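Local coordinates for alpha-actinin-like protein 1 (Schizosaccharomyces pombe, PDB 5BVR) that binds actin filaments through the tandem calponin-homology domains of this fragment and takes part in actin-ring formation, cytokinesis and septation, at residues G42-L45 with I46-L49. Numbering follows the deposited sequence.
Sequences GILL and IQLL
Gln47 reaches back along the first turn of helix 43-53 to lie alongside Ile43, the two side chains pointing the same way. With CG anti to its carbonyl carbon (chi1 -67°) and the chain extended beyond, the amide is carried over the methyl branch of Ile43, where OE1 stands 3.6 Å from Ile43 CG2. Leu44 meets the same oxygen from the neighbouring position: its side chain runs at a slant to that of Gln47 and sets CD2 3.3 Å from Gln47 OE1. Ile43 CG2 thus lies against the flat side of the amide, whereas Leu44 CD2 meets its oxygen end, a van der Waals arrangement in which the oxygen gains no polar partner from either. Outside this turn, Gln47 also touches Leu29 and Tyr60. Shortening Gln47 to an alanine is likely to strip Ile43 CG2 of the amide laid against it and open a gap beside Leu44 CD2.

On another side of the helix, Leu45 and Leu49 form a looser apolar pair, Leu45 CG lying 4.3 Å from Leu49 CD1, and both pack on Ala77 of helix 67-83 and on Leu111. Leu48 faces helix 11-25 at Trp19 and Phe20, so Leu45, Leu48 and Leu49 are buried in the first calponin-homology domain. Gly42 occupies the N-cap with a positive phi of 83°, a conformation that favours glycine, and its O accepts Ile46 N at 3.0 Å. Three more i to i+4 bonds follow, the shortest from Leu48 N to Leu44 O at 2.8 Å. Chemically, the backbone bonds set the turn, while the side chains meet through van der Waals contacts of little directional preference, which probably constrain the Gln47 amide only weakly.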
ATOM      1  N   GLY A  42       1.009 -11.423  17.695  1.00 18.15           N
ATOM      2  CA  GLY A  42      -0.311 -11.444  17.089  1.00 19.64           C
ATOM      3  C   GLY A  42      -1.165 -10.211  17.289  1.00 18.14           C
ATOM      4  O   GLY A  42      -2.182 -10.073  16.599  1.00 17.68           O
ATOM      5  N   ILE A  43      -0.776  -9.311  18.187  1.00 18.48           N
ATOM      6  CA  ILE A  43      -1.681  -8.235  18.590  1.00 17.93           C
ATOM      7  C   ILE A  43      -1.869  -7.207  17.465  1.00 18.65           C
ATOM      8  O   ILE A  43      -2.995  -6.827  17.156  1.00 19.98           O
ATOM      9  CB  ILE A  43      -1.208  -7.545  19.867  1.00 19.25           C
ATOM     10  CG1 ILE A  43      -1.357  -8.514  21.038  1.00 22.09           C
ATOM     11  CG2 ILE A  43      -2.001  -6.252  20.139  1.00 21.93           C
ATOM     12  CD1 ILE A  43      -0.643  -8.055  22.278  1.00 22.94           C
ATOM     13  N   LEU A  44      -0.774  -6.748  16.862  1.00 17.94           N
ATOM     14  CA  LEU A  44      -0.900  -5.716  15.830  1.00 18.21           C
ATOM     15  C   LEU A  44      -1.579  -6.258  14.583  1.00 18.70           C
ATOM     16  O   LEU A  44      -2.298  -5.529  13.888  1.00 18.76           O
ATOM     17  CB  LEU A  44       0.445  -5.099  15.500  1.00 20.94           C
ATOM     18  CG  LEU A  44       1.069  -4.261  16.618  1.00 22.89           C
ATOM     19  CD1 LEU A  44       2.343  -3.633  16.128  1.00 22.97           C
ATOM     20  CD2 LEU A  44       0.126  -3.189  17.181  1.00 25.36           C
ATOM     21  N   LEU A  45      -1.370  -7.537  14.294  1.00 18.52           N
ATOM     22  CA  LEU A  45      -2.079  -8.159  13.184  1.00 18.03           C
ATOM     23  C   LEU A  45      -3.585  -8.185  13.455  1.00 16.59           C
ATOM     24  O   LEU A  45      -4.390  -7.811  12.615  1.00 17.96           O
ATOM     25  CB  LEU A  45      -1.542  -9.560  12.937  1.00 20.81           C
ATOM     26  CG  LEU A  45      -2.073 -10.337  11.749  1.00 19.52           C
ATOM     27  CD1 LEU A  45      -1.891  -9.525  10.467  1.00 22.33           C
ATOM     28  CD2 LEU A  45      -1.343 -11.682  11.669  1.00 23.26           C
ATOM     29  N   ILE A  46      -3.988  -8.594  14.648  1.00 16.89           N
ATOM     30  CA  ILE A  46      -5.405  -8.571  14.975  1.00 18.66           C
ATOM     31  C   ILE A  46      -5.974  -7.168  14.862  1.00 19.08           C
ATOM     32  O   ILE A  46      -7.035  -6.968  14.259  1.00 20.72           O
ATOM     33  CB  ILE A  46      -5.635  -9.123  16.376  1.00 18.13           C
ATOM     34  CG1 ILE A  46      -5.415 -10.636  16.363  1.00 18.06           C
ATOM     35  CG2 ILE A  46      -7.057  -8.781  16.903  1.00 21.01           C
ATOM     36  CD1 ILE A  46      -5.302 -11.247  17.766  1.00 18.56           C
ATOM     37  N   GLN A  47      -5.275  -6.198  15.438  1.00 20.48           N
ATOM     38  CA  GLN A  47      -5.740  -4.823  15.385  1.00 22.94           C
ATOM     39  C   GLN A  47      -5.812  -4.310  13.941  1.00 20.33           C
ATOM     40  O   GLN A  47      -6.793  -3.652  13.571  1.00 22.67           O
ATOM     41  CB  GLN A  47      -4.867  -3.930  16.263  1.00 22.72           C
ATOM     42  CG  GLN A  47      -5.024  -4.275  17.751  1.00 21.98           C
ATOM     43  CD  GLN A  47      -4.104  -3.490  18.675  1.00 31.32           C
ATOM     44  OE1 GLN A  47      -2.952  -3.218  18.356  1.00 33.97           O
ATOM     45  NE2 GLN A  47      -4.625  -3.125  19.833  1.00 44.94           N
ATOM     46  N   LEU A  48      -4.804  -4.596  13.126  1.00 18.22           N
ATOM     47  CA  LEU A  48      -4.864  -4.254  11.700  1.00 16.87           C
ATOM     48  C   LEU A  48      -6.146  -4.794  11.058  1.00 20.52           C
ATOM     49  O   LEU A  48      -6.866  -4.070  10.356  1.00 21.23           O
ATOM     50  CB  LEU A  48      -3.649  -4.794  10.936  1.00 18.86           C
ATOM     51  CG  LEU A  48      -3.676  -4.527   9.425  1.00 18.77           C
ATOM     52  CD1 LEU A  48      -3.487  -3.053   9.121  1.00 21.10           C
ATOM     53  CD2 LEU A  48      -2.612  -5.358   8.734  1.00 20.17           C
ATOM     54  N   LEU A  49      -6.443  -6.064  11.303  1.00 18.56           N
ATOM     55  CA  LEU A  49      -7.588  -6.716  10.687  1.00 19.95           C
ATOM     56  C   LEU A  49      -8.903  -6.063  11.108  1.00 21.98           C
ATOM     57  O   LEU A  49      -9.804  -5.895  10.291  1.00 24.25           O
ATOM     58  CB  LEU A  49      -7.591  -8.208  11.003  1.00 19.73           C
ATOM     59  CG  LEU A  49      -6.462  -8.985  10.333  1.00 18.33           C
ATOM     60  CD1 LEU A  49      -6.323 -10.379  10.961  1.00 19.27           C
ATOM     61  CD2 LEU A  49      -6.670  -9.107   8.818  1.00 19.61           C
TER